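Local coordinates for protein aromatic-amino-acid aminotransferase (Burkholderia pseudomallei, PDB 4F4E) that probably transfers amino groups between aromatic amino acids such as tyrosine and 2-oxoglutarate, using a covalently bound pyridoxal phosphate cofactor in a homodimer, at residues V146-P151 / I197-A202; P231-A236 / A249-F254. All blocks are in the same frame, centred on the assembly; numbering follows the deposited sequence. Where two conformers were deposited one is given.

Interaction 1: V146-P151 / I197-A202. With EDO (1,2-ethanediol), chain C.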
ATOM      1  N   VAL A 146      -7.262  22.442  -3.151  1.00 12.47           N
ATOM      2  CA  VAL A 146      -6.054  22.157  -2.414  1.00 11.48           C
ATOM      3  C   VAL A 146      -4.988  23.142  -2.805  1.00 11.53           C
ATOM      4  O   VAL A 146      -4.750  23.359  -4.009  1.00 11.91           O
ATOM      5  CB  VAL A 146      -5.563  20.747  -2.733  1.00 10.83           C
ATOM      6  CG1 VAL A 146      -4.209  20.495  -2.071  1.00 10.36           C
ATOM      7  CG2 VAL A 146      -6.595  19.755  -2.289  1.00 10.49           C
ATOM      8  N   ALA A 147      -4.320  23.726  -1.813  1.00 10.81           N
ATOM      9  CA  ALA A 147      -3.263  24.705  -2.028  1.00 10.65           C
ATOM     10  C   ALA A 147      -1.954  24.122  -1.560  1.00 10.12           C
ATOM     11  O   ALA A 147      -1.862  23.669  -0.434  1.00  9.50           O
ATOM     12  CB  ALA A 147      -3.554  25.991  -1.270  1.00 10.65           C
ATOM     13  N   ILE A 148      -0.959  24.177  -2.447  1.00 10.42           N
ATOM     14  CA  ILE A 148       0.387  23.692  -2.199  1.00 10.24           C
ATOM     15  C   ILE A 148       1.410  24.809  -2.311  1.00 10.82           C
ATOM     16  O   ILE A 148       1.139  25.848  -2.920  1.00 11.78           O
ATOM     17  CB  ILE A 148       0.748  22.510  -3.140  1.00  9.84           C
ATOM     18  CG1 ILE A 148       0.758  22.920  -4.618  1.00  9.95           C
ATOM     19  CG2 ILE A 148      -0.220  21.391  -2.892  1.00  9.53           C
ATOM     20  CD1 ILE A 148       1.414  21.887  -5.537  1.00  9.59           C
ATOM     21  N   SER A 149       2.620  24.589  -1.784  1.00 10.84           N
ATOM     22  CA  SER A 149       3.644  25.629  -1.907  1.00 10.71           C
ATOM     23  C   SER A 149       4.127  25.770  -3.336  1.00 11.20           C
ATOM     24  O   SER A 149       4.202  24.779  -4.081  1.00 11.47           O
ATOM     25  CB  SER A 149       4.814  25.386  -0.956  1.00 10.39           C
ATOM     26  OG  SER A 149       5.500  24.152  -1.189  1.00  9.76           O
ATOM     27  N   ASP A 150       4.507  26.992  -3.709  1.00 11.42           N
ATOM     28  CA  ASP A 150       5.247  27.255  -4.943  1.00 12.07           C
ATOM     29  C   ASP A 150       6.756  27.286  -4.684  1.00 11.46           C
ATOM     30  O   ASP A 150       7.261  28.258  -4.086  1.00 11.90           O
ATOM     31  CB  ASP A 150       4.840  28.642  -5.476  1.00 13.01           C
ATOM     32  CG  ASP A 150       5.571  29.019  -6.760  1.00 14.25           C
ATOM     33  OD1 ASP A 150       5.881  28.103  -7.534  1.00 15.37           O
ATOM     34  OD2 ASP A 150       5.799  30.235  -6.967  1.00 15.08           O
ATOM     35  N   PRO A 151       7.510  26.260  -5.107  1.00 11.24           N
ATOM     36  CA  PRO A 151       7.197  24.962  -5.645  1.00 10.82           C
ATOM     37  C   PRO A 151       6.987  23.978  -4.500  1.00 10.69           C
ATOM     38  O   PRO A 151       7.182  24.322  -3.335  1.00 10.72           O
ATOM     39  CB  PRO A 151       8.474  24.592  -6.387  1.00 10.87           C
ATOM     40  CG  PRO A 151       9.543  25.145  -5.559  1.00 10.78           C
ATOM     41  CD  PRO A 151       8.973  26.450  -5.026  1.00 11.15           C
ATOM     42  N   ILE A 197      -7.938  23.171   1.499  1.00 11.77           N
ATOM     43  CA  ILE A 197      -7.002  22.283   2.133  1.00 11.34           C
ATOM     44  C   ILE A 197      -5.620  22.840   1.825  1.00 11.15           C
ATOM     45  O   ILE A 197      -5.215  22.915   0.668  1.00 11.84           O
ATOM     46  CB  ILE A 197      -7.130  20.868   1.572  1.00 10.93           C
ATOM     47  CG1 ILE A 197      -8.533  20.282   1.807  1.00 11.29           C
ATOM     48  CG2 ILE A 197      -5.992  19.986   2.072  1.00 10.48           C
ATOM     49  CD1 ILE A 197      -8.956  19.307   0.721  1.00 11.15           C
ATOM     50  N   VAL A 198      -4.868  23.200   2.867  1.00 10.95           N
ATOM     51  CA  VAL A 198      -3.578  23.831   2.688  1.00 10.37           C
ATOM     52  C   VAL A 198      -2.456  22.851   3.084  1.00  9.79           C
ATOM     53  O   VAL A 198      -2.349  22.498   4.234  1.00  9.52           O
ATOM     54  CB  VAL A 198      -3.466  25.129   3.523  1.00 10.56           C
ATOM     55  CG1 VAL A 198      -2.145  25.827   3.175  1.00 10.61           C
ATOM     56  CG2 VAL A 198      -4.653  26.101   3.250  1.00 11.21           C
ATOM     57  N   VAL A 199      -1.659  22.419   2.117  1.00  9.32           N
ATOM     58  CA  VAL A 199      -0.606  21.419   2.334  1.00  9.03           C
ATOM     59  C   VAL A 199       0.653  22.173   2.746  1.00  9.05           C
ATOM     60  O   VAL A 199       1.170  22.975   1.989  1.00  9.23           O
ATOM     61  CB  VAL A 199      -0.353  20.577   1.084  1.00  8.65           C
ATOM     62  CG1 VAL A 199       0.769  19.568   1.306  1.00  8.50           C
ATOM     63  CG2 VAL A 199      -1.646  19.927   0.611  1.00  8.96           C
ATOM     64  N   LEU A 200       1.089  21.936   3.972  1.00  8.93           N
ATOM     65  CA  LEU A 200       2.140  22.677   4.636  1.00  9.24           C
ATOM     66  C   LEU A 200       3.257  21.719   5.045  1.00  9.09           C
ATOM     67  O   LEU A 200       3.017  20.746   5.792  1.00  8.96           O
ATOM     68  CB  LEU A 200       1.560  23.343   5.896  1.00  9.58           C
ATOM     69  CG  LEU A 200       0.514  24.436   5.633  1.00  9.92           C
ATOM     70  CD1 LEU A 200      -0.399  24.707   6.861  1.00 10.14           C
ATOM     71  CD2 LEU A 200       1.239  25.716   5.199  1.00  9.85           C
ATOM     72  N   HIS A 201       4.471  21.983   4.544  1.00  9.33           N
ATOM     73  CA  HIS A 201       5.640  21.250   5.008  1.00  9.29           C
ATOM     74  C   HIS A 201       5.979  21.638   6.422  1.00  9.77           C
ATOM     75  O   HIS A 201       6.172  22.829   6.742  1.00 10.25           O
ATOM     76  CB  HIS A 201       6.838  21.533   4.109  1.00  9.56           C
ATOM     77  CG  HIS A 201       6.635  21.179   2.650  1.00  9.18           C
ATOM     78  ND1 HIS A 201       7.430  20.288   2.014  1.00  8.94           N
ATOM     79  CD2 HIS A 201       5.744  21.677   1.692  1.00  9.44           C
ATOM     80  CE1 HIS A 201       7.056  20.204   0.706  1.00  9.06           C
ATOM     81  NE2 HIS A 201       6.032  21.076   0.502  1.00  9.10           N
ATOM     82  N   ALA A 202       6.181  20.654   7.295  1.00  9.59           N
ATOM     83  CA  ALA A 202       6.425  20.976   8.688  1.00 10.04           C
ATOM     84  C   ALA A 202       7.778  21.633   8.870  1.00 10.59           C
ATOM     85  O   ALA A 202       7.963  22.438   9.777  1.00 11.35           O
ATOM     86  CB  ALA A 202       6.325  19.731   9.590  1.00  9.78           C
TER
HETATM   87  C1  EDO C 500       5.303  25.651   3.415  1.00 19.95           C
HETATM   88  O1  EDO C 500       4.629  24.431   3.226  1.00 16.89           O
HETATM   89  C2  EDO C 500       5.843  25.840   4.840  1.00 20.49           C
HETATM   90  O2  EDO C 500       6.872  24.931   5.116  1.00 19.47           O
HETATM   91  O   HOH W   1       2.859  22.109  -0.268  1.00 10.71           O

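Interaction 2: P231-A236 / A249-F254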
ATOM      1  N   PRO A 231      -5.796  22.574   7.537  1.00 10.26           N
ATOM      2  CA  PRO A 231      -4.352  22.392   7.410  1.00 10.11           C
ATOM      3  C   PRO A 231      -3.998  20.910   7.257  1.00  9.86           C
ATOM      4  O   PRO A 231      -4.463  20.075   8.028  1.00  9.56           O
ATOM      5  CB  PRO A 231      -3.804  22.944   8.716  1.00 10.32           C
ATOM      6  CG  PRO A 231      -4.900  22.705   9.696  1.00 10.53           C
ATOM      7  CD  PRO A 231      -6.208  22.782   8.930  1.00 10.52           C
ATOM      8  N   PHE A 232      -3.143  20.644   6.283  1.00  9.85           N
ATOM      9  CA  PHE A 232      -2.676  19.311   6.012  1.00  9.47           C
ATOM     10  C   PHE A 232      -1.170  19.369   6.139  1.00  9.53           C
ATOM     11  O   PHE A 232      -0.435  19.720   5.192  1.00  9.65           O
ATOM     12  CB  PHE A 232      -3.168  18.772   4.634  1.00  9.39           C
ATOM     13  CG  PHE A 232      -3.230  17.250   4.558  1.00  9.28           C
ATOM     14  CD1 PHE A 232      -2.285  16.441   5.218  1.00  9.00           C
ATOM     15  CD2 PHE A 232      -4.192  16.635   3.804  1.00  9.27           C
ATOM     16  CE1 PHE A 232      -2.367  15.035   5.151  1.00  8.74           C
ATOM     17  CE2 PHE A 232      -4.273  15.226   3.734  1.00  9.09           C
ATOM     18  CZ  PHE A 232      -3.372  14.435   4.420  1.00  8.75           C
ATOM     19  N   LEU A 233      -0.667  19.037   7.333  1.00  9.53           N
ATOM     20  CA  LEU A 233       0.778  19.095   7.556  0.50  9.30           C
ATOM     21  C   LEU A 233       1.422  17.832   6.982  1.00  8.94           C
ATOM     22  O   LEU A 233       0.886  16.719   7.114  1.00  8.77           O
ATOM     23  CB  LEU A 233       1.086  19.265   9.050  0.50  9.58           C
ATOM     24  CG  LEU A 233       0.717  20.645   9.608  0.50 10.05           C
ATOM     25  CD1 LEU A 233       0.503  20.571  11.100  0.50 10.35           C
ATOM     26  CD2 LEU A 233       1.820  21.660   9.286  0.50 10.29           C
ATOM     27  N   ASP A 234       2.572  18.000   6.333  1.00  8.78           N
ATOM     28  CA  ASP A 234       3.360  16.900   5.769  1.00  8.65           C
ATOM     29  C   ASP A 234       4.732  16.979   6.425  1.00  8.28           C
ATOM     30  O   ASP A 234       5.502  17.946   6.220  1.00  7.83           O
ATOM     31  CB  ASP A 234       3.497  17.082   4.265  1.00  8.99           C
ATOM     32  CG  ASP A 234       4.274  15.967   3.584  1.00  9.69           C
ATOM     33  OD1 ASP A 234       5.043  15.233   4.265  1.00 11.04           O
ATOM     34  OD2 ASP A 234       4.135  15.827   2.335  1.00  9.21           O
ATOM     35  N   ILE A 235       4.973  16.014   7.316  1.00  7.98           N
ATOM     36  CA  ILE A 235       6.203  15.931   8.135  1.00  8.07           C
ATOM     37  C   ILE A 235       6.986  14.662   7.776  1.00  8.23           C
ATOM     38  O   ILE A 235       6.815  13.581   8.349  1.00  8.27           O
ATOM     39  CB  ILE A 235       5.906  16.091   9.646  1.00  7.92           C
ATOM     40  CG1 ILE A 235       7.203  16.218  10.470  1.00  7.99           C
ATOM     41  CG2 ILE A 235       4.936  14.995  10.159  1.00  7.75           C
ATOM     42  CD1 ILE A 235       6.963  16.659  11.944  1.00  7.93           C
ATOM     43  N   ALA A 236       7.825  14.805   6.754  1.00  8.53           N
ATOM     44  CA  ALA A 236       8.593  13.706   6.207  1.00  8.51           C
ATOM     45  C   ALA A 236      10.042  13.688   6.724  1.00  9.11           C
ATOM     46  O   ALA A 236      10.767  12.751   6.449  1.00  8.84           O
ATOM     47  CB  ALA A 236       8.578  13.775   4.693  1.00  8.26           C
ATOM     48  N   ALA A 249       7.435  21.230  15.815  1.00 12.13           N
ATOM     49  CA  ALA A 249       6.842  22.471  16.370  1.00 12.74           C
ATOM     50  C   ALA A 249       5.597  22.913  15.627  1.00 12.47           C
ATOM     51  O   ALA A 249       4.590  23.232  16.232  1.00 12.64           O
ATOM     52  CB  ALA A 249       7.883  23.577  16.427  1.00 13.41           C
ATOM     53  N   ALA A 250       5.660  22.909  14.310  1.00 12.17           N
ATOM     54  CA  ALA A 250       4.536  23.354  13.493  1.00 12.75           C
ATOM     55  C   ALA A 250       3.303  22.506  13.709  1.00 12.71           C
ATOM     56  O   ALA A 250       2.196  23.027  13.790  1.00 12.88           O
ATOM     57  CB  ALA A 250       4.919  23.385  12.014  1.00 12.62           C
ATOM     58  N   VAL A 251       3.490  21.179  13.849  1.00 12.32           N
ATOM     59  CA  VAL A 251       2.366  20.278  14.084  1.00 12.28           C
ATOM     60  C   VAL A 251       1.723  20.614  15.437  1.00 13.03           C
ATOM     61  O   VAL A 251       0.503  20.765  15.538  1.00 13.38           O
ATOM     62  CB  VAL A 251       2.829  18.789  14.036  1.00 12.05           C
ATOM     63  CG1 VAL A 251       1.707  17.865  14.447  1.00 11.82           C
ATOM     64  CG2 VAL A 251       3.395  18.427  12.668  1.00 11.34           C
ATOM     65  N   ARG A 252       2.561  20.856  16.460  1.00 13.65           N
ATOM     66  CA  ARG A 252       2.106  21.160  17.807  1.00 14.44           C
ATOM     67  C   ARG A 252       1.398  22.509  17.939  1.00 14.66           C
ATOM     68  O   ARG A 252       0.441  22.613  18.724  1.00 14.65           O
ATOM     69  CB  ARG A 252       3.279  21.038  18.793  1.00 15.48           C
ATOM     70  CG  ARG A 252       3.779  19.580  18.803  1.00 15.97           C
ATOM     71  CD  ARG A 252       4.907  19.311  19.782  1.00 16.94           C
ATOM     72  NE  ARG A 252       5.465  17.965  19.519  1.00 17.80           N
ATOM     73  CZ  ARG A 252       6.446  17.376  20.220  1.00 18.15           C
ATOM     74  NH1 ARG A 252       6.988  17.948  21.266  1.00 19.59           N
ATOM     75  NH2 ARG A 252       6.868  16.170  19.899  1.00 20.07           N
ATOM     76  N   LEU A 253       1.834  23.491  17.143  1.00 14.34           N
ATOM     77  CA  LEU A 253       1.201  24.823  17.100  1.00 15.09           C
ATOM     78  C   LEU A 253      -0.228  24.699  16.600  1.00 14.79           C
ATOM     79  O   LEU A 253      -1.127  25.339  17.144  1.00 14.08           O
ATOM     80  CB  LEU A 253       1.986  25.796  16.195  1.00 15.82           C
ATOM     81  CG  LEU A 253       3.262  26.370  16.824  1.00 17.06           C
ATOM     82  CD1 LEU A 253       4.239  27.095  15.851  1.00 17.74           C
ATOM     83  CD2 LEU A 253       2.868  27.309  17.950  1.00 17.84           C
ATOM     84  N   PHE A 254      -0.423  23.869  15.568  1.00 13.97           N
ATOM     85  CA  PHE A 254      -1.778  23.625  15.041  1.00 14.48           C
ATOM     86  C   PHE A 254      -2.599  22.837  16.048  1.00 15.04           C
ATOM     87  O   PHE A 254      -3.790  23.118  16.233  1.00 15.66           O
ATOM     88  CB  PHE A 254      -1.772  22.923  13.684  1.00 13.88           C
ATOM     89  CG  PHE A 254      -1.500  23.856  12.523  1.00 13.83           C
ATOM     90  CD1 PHE A 254      -2.508  24.553  11.957  1.00 14.48           C
ATOM     91  CD2 PHE A 254      -0.240  24.000  12.033  1.00 13.94           C
ATOM     92  CE1 PHE A 254      -2.271  25.400  10.901  1.00 14.98           C
ATOM     93  CE2 PHE A 254       0.019  24.852  10.965  1.00 14.70           C
ATOM     94  CZ  PHE A 254      -1.018  25.559  10.407  1.00 14.26           C
TER

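Interaction 1: V146-P151 / I197-A202
V146, I197 and V199 carry this pairing of two neighbouring parallel strands in the central mixed sheet of the aminotransferase fold, and it illustrates how such strands are first zipped and then part. V146 sends one methyl to each partner: CG2 meets I197 CD1 at 3.9 Å, and CG1, anti to the backbone N (chi1 174°), reaches V199 CG2 at 3.8 Å. The same V199 methyl also lies beside I148 CG2. F160 of helix 154-162 touches V146 and V199 and helps cover this face, whereas A147 and V198 point to the other.

Between the backbones A147 is the fixed point. Its N-H bonds to I197 O at 2.8 Å, and its O receives V199 N at 2.8 Å, both bonds nearly straight. Beyond this the strands, inclined by 22°, fan apart, and S149 N is 4.4 Å from V199 O. A water fills the gap, accepting from S149 N and donating to V199 O. Farther on, the H201 ring stands 3.6 Å from S149 OG, measured to NE2, but that nitrogen is hydrogen-bonded to S152. An ethanediol, probably from the crystallisation liquor, spans the H201 backbone, taking its N-H on O1 and donating from O2 to H201 O. H205 NE2 is hydrogen-bonded to S149 OG, which also donates to P151 O at 2.7 Å, approaching from above the carbonyl plane.

Interaction 2: P231-A236 / A249-F254
The first torsions of L233 (chi1 -70°) and F254 (chi1 -80°) both set CG anti to the carbonyl carbon, and with that choice the leucine branches and the phenyl ring meet between strand 231-235 and helix 249-254. L233 was modelled in two conformers, and its contacts here are those of one of them. In it CD1 does most of the touching: it lies 3.5 Å from V251 CA, right against the helix backbone, and 3.6 Å from F254 CD2. The second branch, CD2, approaches the neighbouring ring atom F254 CE2 at 4.0 Å.

The other half of the phenyl ring is taken by P231, whose CB comes to 3.6 Å from F254 CE1 while its CG leans on CD1. P231 and L233, two positions apart on the strand, thus meet the two halves of the ring obliquely from the same side. Toward the C-terminal end of the strand I235 is fully extended, which carries its CD1 to 4.0 Å from V251 CG2, the two side chains crossing at about a right angle. That valine methyl therefore serves both I235 and L233. No hydrogen bond joins the segments; the contact is apolar, side chain against side chain and against the helix backbone, with the axes 9.5 Å apart and running at 156°.

P231, L233 and I235 face the helix, while the intervening D234 points away from it. Its OD2 is hydrogen-bonded to H156 NE2 and lies near N1 of the cofactor-modified lysine at position 269. The arrangement is that of a beta-alpha-beta unit, strand 230-235, helix 249-256 and strand 261-266, in the cofactor-binding domain of fold type I aminotransferases.

In the fold
Interactions 1 and 2 lie in series along the chain, the first closing before the second opens, and their centres are about 11 Å apart. Both belong to one mixed sheet, in which strands 146-150, 197-201 and 230-235 are consecutive parallel neighbours. Strand 197-201 is therefore shared ground: probable hydrogen bonds run from F232 N to V198 O and from D234 N to L200 O, and L200 CD1 packs on F254 CZ. Interaction 1 joins two strands within the sheet, whereas interaction 2 lays a helix against it. H156, which also touches V199, connects the two contacts to the surroundings of the pyridoxal phosphate.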